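Local coordinates for protein putative oxidoreductase molybdopterin-binding subunit (Sulfolobus tokodaii, PDB 4ZOH) that probably serves as the molybdenum-cofactor subunit of a xanthine oxidase family oxidoreductase, binding pterin cytosine dinucleotide and a molybdenum atom, at residues L435-G440 with T448-I453; R193-F198 with E202-I207; L155-V160 with M615-L620. One frame throughout, in Å; residues are numbered along the deposited sequence.

Contact 1: L435-G440 with T448-I453; sequences LVTGTG and TAFAQI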
ATOM      1  N   LEU A 435     -20.177   6.417   8.708  1.00 18.45           N
ATOM      2  CA  LEU A 435     -20.176   7.833   8.856  1.00 22.60           C
ATOM      3  C   LEU A 435     -18.789   8.368   8.443  1.00 23.19           C
ATOM      4  O   LEU A 435     -17.783   7.880   8.918  1.00 22.52           O
ATOM      5  CB  LEU A 435     -20.475   8.204  10.326  1.00 19.92           C
ATOM      6  CG  LEU A 435     -20.331   9.669  10.677  1.00 20.45           C
ATOM      7  CD1 LEU A 435     -21.511  10.447  10.097  1.00 24.24           C
ATOM      8  CD2 LEU A 435     -20.310   9.794  12.195  1.00 21.21           C
ATOM      9  N   VAL A 436     -18.751   9.394   7.584  1.00 21.45           N
ATOM     10  CA  VAL A 436     -17.468  10.018   7.198  1.00 20.39           C
ATOM     11  C   VAL A 436     -17.508  11.479   7.619  1.00 20.63           C
ATOM     12  O   VAL A 436     -18.556  12.169   7.474  1.00 21.31           O
ATOM     13  CB  VAL A 436     -17.154   9.855   5.678  1.00 22.22           C
ATOM     14  CG1 VAL A 436     -15.728  10.322   5.375  1.00 22.64           C
ATOM     15  CG2 VAL A 436     -17.399   8.430   5.179  1.00 17.72           C
ATOM     16  N   THR A 437     -16.422  11.947   8.245  1.00 20.59           N
ATOM     17  CA  THR A 437     -16.327  13.387   8.597  1.00 19.22           C
ATOM     18  C   THR A 437     -15.355  14.097   7.649  1.00 22.40           C
ATOM     19  O   THR A 437     -14.389  13.466   7.242  1.00 22.53           O
ATOM     20  CB  THR A 437     -15.896  13.574  10.045  1.00 18.01           C
ATOM     21  OG1 THR A 437     -15.751  14.954  10.290  1.00 19.54           O
ATOM     22  CG2 THR A 437     -14.528  12.855  10.435  1.00 18.61           C
ATOM     23  N   GLY A 438     -15.601  15.379   7.305  1.00 22.31           N
ATOM     24  CA  GLY A 438     -14.653  16.164   6.507  1.00 22.88           C
ATOM     25  C   GLY A 438     -13.563  16.786   7.380  1.00 21.57           C
ATOM     26  O   GLY A 438     -12.548  17.330   6.858  1.00 20.60           O
ATOM     27  N   THR A 439     -13.709  16.652   8.706  1.00 19.66           N
ATOM     28  CA  THR A 439     -12.571  17.056   9.595  1.00 18.12           C
ATOM     29  C   THR A 439     -11.389  16.048   9.473  1.00 17.77           C
ATOM     30  O   THR A 439     -11.450  15.086   8.679  1.00 18.92           O
ATOM     31  CB  THR A 439     -13.023  17.197  11.050  1.00 19.79           C
ATOM     32  OG1 THR A 439     -13.488  15.932  11.539  1.00 17.98           O
ATOM     33  CG2 THR A 439     -14.178  18.247  11.103  1.00 20.16           C
ATOM     34  N   GLY A 440     -10.304  16.298  10.170  1.00 17.43           N
ATOM     35  CA  GLY A 440      -9.151  15.449  10.044  1.00 18.78           C
ATOM     36  C   GLY A 440      -8.512  15.177  11.432  1.00 19.86           C
ATOM     37  O   GLY A 440      -7.411  15.663  11.710  1.00 21.47           O
ATOM     38  N   THR A 448     -14.897   9.120  18.072  1.00 22.33           N
ATOM     39  CA  THR A 448     -15.730   8.538  19.161  1.00 21.27           C
ATOM     40  C   THR A 448     -16.902   9.490  19.434  1.00 21.00           C
ATOM     41  O   THR A 448     -18.032   9.052  19.488  1.00 22.59           O
ATOM     42  CB  THR A 448     -14.910   8.353  20.443  1.00 21.16           C
ATOM     43  OG1 THR A 448     -13.984   7.295  20.225  1.00 21.25           O
ATOM     44  CG2 THR A 448     -15.814   7.979  21.598  1.00 22.79           C
ATOM     45  N   ALA A 449     -16.632  10.788  19.544  1.00 19.61           N
ATOM     46  CA  ALA A 449     -17.703  11.755  19.747  1.00 22.66           C
ATOM     47  C   ALA A 449     -18.692  11.729  18.598  1.00 26.12           C
ATOM     48  O   ALA A 449     -19.954  11.804  18.804  1.00 28.25           O
ATOM     49  CB  ALA A 449     -17.127  13.140  20.047  1.00 21.64           C
ATOM     50  N   PHE A 450     -18.179  11.463  17.385  1.00 24.30           N
ATOM     51  CA  PHE A 450     -19.081  11.460  16.233  1.00 23.06           C
ATOM     52  C   PHE A 450     -19.991  10.245  16.287  1.00 23.15           C
ATOM     53  O   PHE A 450     -21.183  10.285  15.907  1.00 23.69           O
ATOM     54  CB  PHE A 450     -18.312  11.587  14.892  1.00 21.18           C
ATOM     55  CG  PHE A 450     -17.637  12.915  14.715  1.00 22.94           C
ATOM     56  CD1 PHE A 450     -18.119  14.078  15.372  1.00 24.54           C
ATOM     57  CD2 PHE A 450     -16.544  13.045  13.891  1.00 23.03           C
ATOM     58  CE1 PHE A 450     -17.487  15.327  15.209  1.00 24.57           C
ATOM     59  CE2 PHE A 450     -15.931  14.299  13.695  1.00 22.09           C
ATOM     60  CZ  PHE A 450     -16.395  15.425  14.353  1.00 24.05           C
ATOM     61  N   ALA A 451     -19.404   9.137  16.708  1.00 21.77           N
ATOM     62  CA  ALA A 451     -20.131   7.884  16.799  1.00 21.66           C
ATOM     63  C   ALA A 451     -21.245   8.028  17.916  1.00 20.63           C
ATOM     64  O   ALA A 451     -22.370   7.648  17.679  1.00 23.26           O
ATOM     65  CB  ALA A 451     -19.170   6.744  17.104  1.00 19.66           C
ATOM     66  N   GLN A 452     -20.918   8.625  19.053  1.00 23.22           N
ATOM     67  CA  GLN A 452     -21.918   8.963  20.135  1.00 24.99           C
ATOM     68  C   GLN A 452     -23.096   9.825  19.610  1.00 29.29           C
ATOM     69  O   GLN A 452     -24.293   9.498  19.846  1.00 28.96           O
ATOM     70  CB  GLN A 452     -21.235   9.752  21.278  1.00 24.44           C
ATOM     71  CG  GLN A 452     -20.100   9.027  21.959  1.00 25.42           C
ATOM     72  CD  GLN A 452     -19.328   9.936  22.918  1.00 29.07           C
ATOM     73  OE1 GLN A 452     -18.176  10.267  22.659  1.00 28.20           O
ATOM     74  NE2 GLN A 452     -19.974  10.330  24.065  1.00 24.19           N
ATOM     75  N   ILE A 453     -22.766  10.897  18.877  1.00 26.20           N
ATOM     76  CA  ILE A 453     -23.782  11.753  18.212  1.00 26.07           C
ATOM     77  C   ILE A 453     -24.673  10.968  17.236  1.00 29.31           C
ATOM     78  O   ILE A 453     -25.904  11.008  17.361  1.00 31.18           O
ATOM     79  CB  ILE A 453     -23.170  13.005  17.554  1.00 24.00           C
ATOM     80  CG1 ILE A 453     -22.613  13.934  18.629  1.00 24.04           C
ATOM     81  CG2 ILE A 453     -24.178  13.765  16.695  1.00 25.22           C
ATOM     82  CD1 ILE A 453     -21.610  14.971  18.062  1.00 24.45           C
TER
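F450 reaches from helix 446-458 across strand 433-437 and into the turn that follows it. This is the strand-to-helix step of a beta-alpha-beta unit completed by strand 465-468. The F450 CB meets L435 CD2 at 3.8 Å. L435 presents that methyl because its CG is anti to the backbone N (chi1 172°), and the two side chains cross at about a right angle. Further out, F450 CD2 packs 3.9 Å from T437 CB, with T437 CG2 beside it. F450 CE2 then meets two hydroxyls. T437 OG1 approaches obliquely at 3.5 Å from F450 CE2. T439 OG1 lies 3.6 Å from F450 CE2, at the ring edge and in its plane. F450 CZ ends 4.1 Å from both T437 OG1 and T439 OG1. The hydroxyls are also tied to each other: T439 OG1 donates to T437 OG1 over 2.8 Å. The CE2 corner of the ring thus meets a threonine pair whose hydroxyls are joined by a hydrogen bond. No hydrogen bond links the two segments. Around the contact, helix 486-512 touches F450 and T439 through T486. L435 also packs on I465 and V467 of strand 465-468 and on I425 of strand 420-427.

Contact 2: R193-F198 with E202-I207; sequences RNLVDF and ENIRVI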
ATOM      1  N   ARG A 193      -6.452  21.204  -1.711  1.00 21.17           N
ATOM      2  CA  ARG A 193      -6.633  22.529  -2.261  1.00 20.98           C
ATOM      3  C   ARG A 193      -5.293  23.239  -2.425  1.00 21.90           C
ATOM      4  O   ARG A 193      -5.077  23.880  -3.438  1.00 23.71           O
ATOM      5  CB  ARG A 193      -7.585  23.337  -1.444  1.00 19.93           C
ATOM      6  CG  ARG A 193      -9.016  23.001  -1.710  1.00 21.65           C
ATOM      7  CD  ARG A 193      -9.950  23.959  -0.958  1.00 24.12           C
ATOM      8  NE  ARG A 193      -9.869  23.811   0.525  1.00 23.34           N
ATOM      9  CZ  ARG A 193     -10.523  22.875   1.246  1.00 22.80           C
ATOM     10  NH1 ARG A 193     -11.262  21.931   0.671  1.00 19.34           N
ATOM     11  NH2 ARG A 193     -10.426  22.875   2.567  1.00 25.77           N
ATOM     12  N   ASN A 194      -4.391  23.105  -1.465  1.00 20.83           N
ATOM     13  CA  ASN A 194      -3.089  23.718  -1.571  1.00 23.49           C
ATOM     14  C   ASN A 194      -2.303  23.121  -2.746  1.00 25.34           C
ATOM     15  O   ASN A 194      -1.647  23.839  -3.492  1.00 21.22           O
ATOM     16  CB  ASN A 194      -2.305  23.620  -0.275  1.00 25.62           C
ATOM     17  CG  ASN A 194      -2.890  24.502   0.826  1.00 31.12           C
ATOM     18  OD1 ASN A 194      -3.554  25.491   0.518  1.00 28.89           O
ATOM     19  ND2 ASN A 194      -2.660  24.133   2.136  1.00 27.58           N
ATOM     20  N   LEU A 195      -2.350  21.812  -2.903  1.00 22.96           N
ATOM     21  CA  LEU A 195      -1.620  21.224  -4.008  1.00 23.57           C
ATOM     22  C   LEU A 195      -2.272  21.541  -5.382  1.00 22.90           C
ATOM     23  O   LEU A 195      -1.572  21.831  -6.318  1.00 27.47           O
ATOM     24  CB  LEU A 195      -1.411  19.729  -3.799  1.00 20.01           C
ATOM     25  CG  LEU A 195      -0.626  19.300  -2.580  1.00 19.68           C
ATOM     26  CD1 LEU A 195      -0.724  17.742  -2.456  1.00 18.42           C
ATOM     27  CD2 LEU A 195       0.835  19.829  -2.627  1.00 17.50           C
ATOM     28  N   VAL A 196      -3.582  21.526  -5.474  1.00 22.32           N
ATOM     29  CA  VAL A 196      -4.307  21.908  -6.706  1.00 23.63           C
ATOM     30  C   VAL A 196      -3.840  23.328  -7.137  1.00 26.46           C
ATOM     31  O   VAL A 196      -3.454  23.481  -8.313  1.00 22.90           O
ATOM     32  CB  VAL A 196      -5.851  21.856  -6.553  1.00 22.93           C
ATOM     33  CG1 VAL A 196      -6.597  22.508  -7.778  1.00 21.09           C
ATOM     34  CG2 VAL A 196      -6.312  20.405  -6.319  1.00 21.39           C
ATOM     35  N   ASP A 197      -3.819  24.284  -6.175  1.00 23.96           N
ATOM     36  CA  ASP A 197      -3.437  25.666  -6.394  1.00 26.98           C
ATOM     37  C   ASP A 197      -1.964  25.702  -6.837  1.00 28.32           C
ATOM     38  O   ASP A 197      -1.631  26.422  -7.771  1.00 29.04           O
ATOM     39  CB  ASP A 197      -3.573  26.609  -5.188  1.00 24.81           C
ATOM     40  CG  ASP A 197      -4.984  26.850  -4.765  1.00 29.02           C
ATOM     41  OD1 ASP A 197      -5.975  26.556  -5.494  1.00 31.33           O
ATOM     42  OD2 ASP A 197      -5.122  27.374  -3.641  1.00 36.52           O
ATOM     43  N   PHE A 198      -1.096  24.934  -6.213  1.00 24.79           N
ATOM     44  CA  PHE A 198       0.312  25.074  -6.564  1.00 24.29           C
ATOM     45  C   PHE A 198       0.686  24.401  -7.893  1.00 26.52           C
ATOM     46  O   PHE A 198       1.540  24.907  -8.623  1.00 28.05           O
ATOM     47  CB  PHE A 198       1.181  24.563  -5.442  1.00 23.49           C
ATOM     48  CG  PHE A 198       2.656  24.563  -5.739  1.00 24.59           C
ATOM     49  CD1 PHE A 198       3.392  25.764  -5.747  1.00 25.82           C
ATOM     50  CD2 PHE A 198       3.317  23.397  -5.972  1.00 23.72           C
ATOM     51  CE1 PHE A 198       4.754  25.755  -5.997  1.00 24.94           C
ATOM     52  CE2 PHE A 198       4.713  23.378  -6.188  1.00 25.67           C
ATOM     53  CZ  PHE A 198       5.413  24.567  -6.244  1.00 25.41           C
ATOM     54  N   GLU A 202      -6.486  19.526 -11.058  1.00 22.50           N
ATOM     55  CA  GLU A 202      -7.494  19.163 -10.090  1.00 22.06           C
ATOM     56  C   GLU A 202      -7.403  17.665  -9.722  1.00 22.90           C
ATOM     57  O   GLU A 202      -8.018  17.232  -8.738  1.00 21.39           O
ATOM     58  CB  GLU A 202      -8.854  19.528 -10.625  1.00 21.88           C
ATOM     59  CG  GLU A 202      -9.298  18.675 -11.829  1.00 24.24           C
ATOM     60  CD  GLU A 202     -10.712  19.024 -12.225  1.00 27.23           C
ATOM     61  OE1 GLU A 202     -11.237  20.009 -11.661  1.00 29.04           O
ATOM     62  OE2 GLU A 202     -11.335  18.308 -13.033  1.00 27.50           O
ATOM     63  N   ASN A 203      -6.649  16.870 -10.497  1.00 22.37           N
ATOM     64  CA  ASN A 203      -6.707  15.417 -10.326  1.00 24.70           C
ATOM     65  C   ASN A 203      -5.756  14.902  -9.272  1.00 22.10           C
ATOM     66  O   ASN A 203      -4.723  14.294  -9.595  1.00 20.11           O
ATOM     67  CB  ASN A 203      -6.560  14.690 -11.655  1.00 30.42           C
ATOM     68  CG  ASN A 203      -7.887  14.283 -12.180  1.00 41.97           C
ATOM     69  OD1 ASN A 203      -8.408  14.917 -13.078  1.00 40.26           O
ATOM     70  ND2 ASN A 203      -8.491  13.244 -11.560  1.00 49.47           N
ATOM     71  N   ILE A 204      -6.057  15.312  -8.039  1.00 17.71           N
ATOM     72  CA  ILE A 204      -5.191  15.060  -6.902  1.00 19.79           C
ATOM     73  C   ILE A 204      -6.082  14.417  -5.826  1.00 20.62           C
ATOM     74  O   ILE A 204      -7.146  14.941  -5.518  1.00 22.53           O
ATOM     75  CB  ILE A 204      -4.563  16.335  -6.378  1.00 18.37           C
ATOM     76  CG1 ILE A 204      -3.798  17.082  -7.539  1.00 18.57           C
ATOM     77  CG2 ILE A 204      -3.665  16.035  -5.164  1.00 15.81           C
ATOM     78  CD1 ILE A 204      -2.923  18.221  -7.017  1.00 16.79           C
ATOM     79  N   ARG A 205      -5.691  13.220  -5.385  1.00 21.34           N
ATOM     80  CA  ARG A 205      -6.281  12.601  -4.185  1.00 20.82           C
ATOM     81  C   ARG A 205      -5.281  12.784  -3.018  1.00 18.18           C
ATOM     82  O   ARG A 205      -4.089  12.472  -3.173  1.00 17.64           O
ATOM     83  CB  ARG A 205      -6.438  11.103  -4.441  1.00 19.20           C
ATOM     84  CG  ARG A 205      -6.982  10.342  -3.219  1.00 19.70           C
ATOM     85  CD  ARG A 205      -6.996   8.855  -3.512  1.00 21.50           C
ATOM     86  NE  ARG A 205      -7.905   8.117  -2.643  1.00 21.74           N
ATOM     87  CZ  ARG A 205      -8.266   6.844  -2.869  1.00 24.41           C
ATOM     88  NH1 ARG A 205      -7.785   6.198  -3.917  1.00 22.03           N
ATOM     89  NH2 ARG A 205      -9.122   6.221  -2.066  1.00 22.03           N
ATOM     90  N   VAL A 206      -5.760  13.243  -1.866  1.00 16.60           N
ATOM     91  CA  VAL A 206      -4.954  13.362  -0.678  1.00 16.19           C
ATOM     92  C   VAL A 206      -5.486  12.355   0.397  1.00 17.97           C
ATOM     93  O   VAL A 206      -6.678  12.165   0.567  1.00 18.98           O
ATOM     94  CB  VAL A 206      -4.832  14.813  -0.138  1.00 15.88           C
ATOM     95  CG1 VAL A 206      -4.005  14.818   1.126  1.00 13.08           C
ATOM     96  CG2 VAL A 206      -3.994  15.670  -1.156  1.00 17.27           C
ATOM     97  N   ILE A 207      -4.560  11.724   1.094  1.00 19.49           N
ATOM     98  CA  ILE A 207      -4.877  10.790   2.174  1.00 18.69           C
ATOM     99  C   ILE A 207      -4.126  11.266   3.403  1.00 20.89           C
ATOM    100  O   ILE A 207      -2.900  11.335   3.388  1.00 19.70           O
ATOM    101  CB  ILE A 207      -4.503   9.339   1.800  1.00 19.75           C
ATOM    102  CG1 ILE A 207      -5.412   8.877   0.646  1.00 19.84           C
ATOM    103  CG2 ILE A 207      -4.637   8.405   3.032  1.00 19.19           C
ATOM    104  CD1 ILE A 207      -5.062   7.537   0.042  1.00 25.63           C
TER
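I204 CD1 lies over one face of the flat peptide that joins L195 to V196. I204 CD1 stands 3.7 Å from V196 N and 3.8 Å from L195 C, over the C-N bond of that peptide. No aromatic ring takes part between the two segments. The setting is a beta-alpha-beta unit: strand 179-183, helix 188-199 and strand 204-207, with the two strands parallel neighbours in a mixed sheet. The segment axes run 148° apart, so helix and returning strand are close to antiparallel, and the closest approach of the axes is 9.0 Å. Side-chain contacts flank the covered peptide. I204 CD1 touches L195 CB at 3.9 Å, while V196 CG2 meets the same methyl obliquely at 4.1 Å. I204 reaches the helix because its CG1 is anti to the carbonyl carbon (chi1 -55°) and its chain continues extended to CD1. V206, two residues on, points the same way. F181 of strand 179-183 touches both L195 and V206. At the start of the turn, V196 CG2 packs 4.1 Å from E202 CA, so E202 offers its backbone carbon here. N203 then centres an inverse gamma turn, in which I204 N donates to E202 O over 2.8 Å. The L195 and V206 side chains cross at about a right angle, and their one close pair is L195 CD1 and V206 CG2, 4.1 Å apart.

Contact 3: L155-V160 with M615-L620; sequences LINQRV and MAQALL
Q617 puts its carboxamide between those of N157 and Q158, forming a buried network of three side-chain amides. It joins strand 149-161, an outermost strand of a mixed five-stranded sheet, to the last turn of helix 600-619. Q617 reaches the strand with CG anti to the backbone N (chi1 -179°) and an extended chain. Q617 NE2 uses both hydrogens, one to N157 OD1 at 2.8 Å and the other to Q158 OE1 at 3.0 Å. Both acceptors lie close to the amide plane of Q617, but the nitrogen stands above the carbonyl plane of each acceptor. The N157 amide is turned nearly perpendicular to that of Q617, at 82°. The Q158 and Q617 side chains lie alongside each other, running opposite ways. Q158 NE2 donates to Q617 O, a backbone carbonyl near the helix end, at 2.9 Å. The same Q158 NE2 also donates to the backbone oxygen of E621. Q617 OE1 accepts from R256 NE and from a water, and N157 ND2 gives a hydrogen to that water. Replacing Q617 with a leucine would probably leave N157 OD1 and Q158 OE1 without their shared donor and R256 NE without this acceptor. The aliphatic part is also used: V160 CG1 packs 3.8 Å from Q617 CG. The bridging water lies 2.8 Å from N157 ND2 and 2.7 Å from Q617 OE1.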
ATOM      1  N   LEU A 155       6.417  42.482  28.559  1.00 27.60           N
ATOM      2  CA  LEU A 155       6.223  41.041  28.780  1.00 27.63           C
ATOM      3  C   LEU A 155       6.554  40.296  27.513  1.00 28.31           C
ATOM      4  O   LEU A 155       6.113  40.688  26.447  1.00 29.35           O
ATOM      5  CB  LEU A 155       4.765  40.752  29.158  1.00 26.09           C
ATOM      6  CG  LEU A 155       4.132  41.498  30.317  1.00 28.19           C
ATOM      7  CD1 LEU A 155       2.676  41.085  30.477  1.00 28.85           C
ATOM      8  CD2 LEU A 155       4.990  41.286  31.565  1.00 25.33           C
ATOM      9  N   ILE A 156       7.307  39.213  27.652  1.00 26.63           N
ATOM     10  CA  ILE A 156       7.650  38.359  26.595  1.00 23.63           C
ATOM     11  C   ILE A 156       6.907  36.998  26.684  1.00 27.71           C
ATOM     12  O   ILE A 156       6.833  36.357  27.763  1.00 26.70           O
ATOM     13  CB  ILE A 156       9.139  38.113  26.600  1.00 26.44           C
ATOM     14  CG1 ILE A 156       9.864  39.464  26.496  1.00 29.52           C
ATOM     15  CG2 ILE A 156       9.496  37.071  25.517  1.00 24.37           C
ATOM     16  CD1 ILE A 156      11.344  39.365  26.172  1.00 32.93           C
ATOM     17  N   ASN A 157       6.404  36.561  25.523  1.00 24.32           N
ATOM     18  CA  ASN A 157       5.869  35.245  25.317  1.00 23.25           C
ATOM     19  C   ASN A 157       6.771  34.635  24.292  1.00 23.22           C
ATOM     20  O   ASN A 157       6.711  34.986  23.100  1.00 24.91           O
ATOM     21  CB  ASN A 157       4.395  35.394  24.920  1.00 21.73           C
ATOM     22  CG  ASN A 157       3.626  34.058  24.941  1.00 26.94           C
ATOM     23  OD1 ASN A 157       3.889  33.173  24.100  1.00 21.99           O
ATOM     24  ND2 ASN A 157       2.591  33.945  25.842  1.00 21.35           N
ATOM     25  N   GLN A 158       7.668  33.780  24.751  1.00 22.32           N
ATOM     26  CA  GLN A 158       8.816  33.399  23.941  1.00 21.01           C
ATOM     27  C   GLN A 158       8.437  32.437  22.811  1.00 23.16           C
ATOM     28  O   GLN A 158       7.351  31.833  22.824  1.00 24.05           O
ATOM     29  CB  GLN A 158       9.920  32.771  24.805  1.00 21.02           C
ATOM     30  CG  GLN A 158       9.786  31.265  25.181  1.00 19.86           C
ATOM     31  CD  GLN A 158       8.654  30.881  26.168  1.00 22.23           C
ATOM     32  OE1 GLN A 158       7.623  31.535  26.296  1.00 20.31           O
ATOM     33  NE2 GLN A 158       8.850  29.742  26.840  1.00 22.45           N
ATOM     34  N   ARG A 159       9.334  32.275  21.840  1.00 22.60           N
ATOM     35  CA  ARG A 159       9.123  31.269  20.775  1.00 23.01           C
ATOM     36  C   ARG A 159       9.133  29.810  21.356  1.00 21.21           C
ATOM     37  O   ARG A 159      10.006  29.473  22.112  1.00 20.15           O
ATOM     38  CB  ARG A 159      10.267  31.381  19.822  1.00 20.92           C
ATOM     39  CG  ARG A 159       9.979  30.788  18.463  1.00 22.95           C
ATOM     40  CD  ARG A 159      11.104  31.264  17.504  1.00 21.70           C
ATOM     41  NE  ARG A 159      10.770  31.023  16.105  1.00 22.09           N
ATOM     42  CZ  ARG A 159       9.915  31.738  15.401  1.00 20.96           C
ATOM     43  NH1 ARG A 159       9.646  31.389  14.132  1.00 20.68           N
ATOM     44  NH2 ARG A 159       9.288  32.774  15.940  1.00 19.40           N
ATOM     45  N   VAL A 160       8.224  28.964  20.918  1.00 20.60           N
ATOM     46  CA  VAL A 160       8.327  27.529  21.285  1.00 23.03           C
ATOM     47  C   VAL A 160       8.197  26.686  20.003  1.00 22.89           C
ATOM     48  O   VAL A 160       7.909  27.243  18.943  1.00 22.49           O
ATOM     49  CB  VAL A 160       7.187  27.132  22.279  1.00 22.37           C
ATOM     50  CG1 VAL A 160       7.359  27.852  23.646  1.00 25.09           C
ATOM     51  CG2 VAL A 160       5.843  27.447  21.651  1.00 21.66           C
ATOM     52  N   MET A 615       2.082  24.620  30.794  1.00 23.73           N
ATOM     53  CA  MET A 615       3.027  24.613  31.939  1.00 22.15           C
ATOM     54  C   MET A 615       4.459  24.528  31.450  1.00 19.06           C
ATOM     55  O   MET A 615       5.384  25.154  32.006  1.00 19.11           O
ATOM     56  CB  MET A 615       2.688  23.411  32.835  1.00 25.49           C
ATOM     57  CG  MET A 615       3.784  23.089  33.836  1.00 29.07           C
ATOM     58  SD  MET A 615       3.507  21.596  34.845  1.00 40.94           S
ATOM     59  CE  MET A 615       1.724  21.571  34.706  1.00 41.13           C
ATOM     60  N   ALA A 616       4.667  23.676  30.441  1.00 18.71           N
ATOM     61  CA  ALA A 616       6.016  23.457  29.873  1.00 18.36           C
ATOM     62  C   ALA A 616       6.563  24.803  29.226  1.00 19.09           C
ATOM     63  O   ALA A 616       7.779  25.082  29.283  1.00 21.45           O
ATOM     64  CB  ALA A 616       5.949  22.382  28.796  1.00 17.09           C
ATOM     65  N   GLN A 617       5.671  25.564  28.582  1.00 19.67           N
ATOM     66  CA  GLN A 617       6.065  26.897  28.035  1.00 22.03           C
ATOM     67  C   GLN A 617       6.554  27.831  29.190  1.00 24.67           C
ATOM     68  O   GLN A 617       7.675  28.443  29.091  1.00 25.45           O
ATOM     69  CB  GLN A 617       4.884  27.571  27.280  1.00 23.23           C
ATOM     70  CG  GLN A 617       5.336  28.940  26.697  1.00 18.99           C
ATOM     71  CD  GLN A 617       4.375  29.715  25.838  1.00 16.80           C
ATOM     72  OE1 GLN A 617       3.162  29.414  25.685  1.00 21.13           O
ATOM     73  NE2 GLN A 617       4.922  30.792  25.266  1.00 17.07           N
ATOM     74  N   ALA A 618       5.760  27.889  30.276  1.00 21.84           N
ATOM     75  CA  ALA A 618       6.127  28.656  31.518  1.00 24.74           C
ATOM     76  C   ALA A 618       7.440  28.182  32.115  1.00 22.90           C
ATOM     77  O   ALA A 618       8.339  28.997  32.435  1.00 26.37           O
ATOM     78  CB  ALA A 618       5.017  28.572  32.582  1.00 22.57           C
ATOM     79  N   LEU A 619       7.615  26.873  32.177  1.00 25.78           N
ATOM     80  CA  LEU A 619       8.721  26.326  33.008  1.00 26.59           C
ATOM     81  C   LEU A 619       9.863  25.680  32.272  1.00 24.75           C
ATOM     82  O   LEU A 619      10.912  25.503  32.873  1.00 23.39           O
ATOM     83  CB  LEU A 619       8.192  25.314  34.058  1.00 23.98           C
ATOM     84  CG  LEU A 619       7.084  25.746  35.002  1.00 26.91           C
ATOM     85  CD1 LEU A 619       6.682  24.510  35.864  1.00 23.29           C
ATOM     86  CD2 LEU A 619       7.579  26.979  35.826  1.00 22.80           C
ATOM     87  N   LEU A 620       9.672  25.236  31.029  1.00 24.96           N
ATOM     88  CA  LEU A 620      10.743  24.399  30.424  1.00 27.95           C
ATOM     89  C   LEU A 620      11.188  24.883  29.067  1.00 25.87           C
ATOM     90  O   LEU A 620      12.378  25.019  28.838  1.00 25.42           O
ATOM     91  CB  LEU A 620      10.317  22.912  30.304  1.00 27.21           C
ATOM     92  CG  LEU A 620      10.104  22.063  31.580  1.00 28.79           C
ATOM     93  CD1 LEU A 620       9.204  20.855  31.301  1.00 27.95           C
ATOM     94  CD2 LEU A 620      11.462  21.585  32.058  1.00 25.13           C
TER
HETATM   95  O   HOH W   1       1.576  31.397  26.455  1.00 22.65           O

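Contacts 1 and 2 each belong to a beta-alpha-beta unit, in different cofactor-binding regions of the chain. Their nearest atoms are about 7 Å apart without touching. Contact 3 joins those two regions across the sequence, and both other contacts fall between its segments. Its centre is 34 Å from that of contact 1 and 36 Å from that of contact 2, across the chain's centre from both. Contact 1 is nearest the cofactor: A449 touches pterin cytosine dinucleotide, and the F450 side chain is about 7 Å from it. The V160 side chain of contact 3 is about 12 Å from the molybdenum atom. Contact 2 instead borders a second copy of this protein, where N203 and R205 pack on E466 and R468 of that neighbouring subunit.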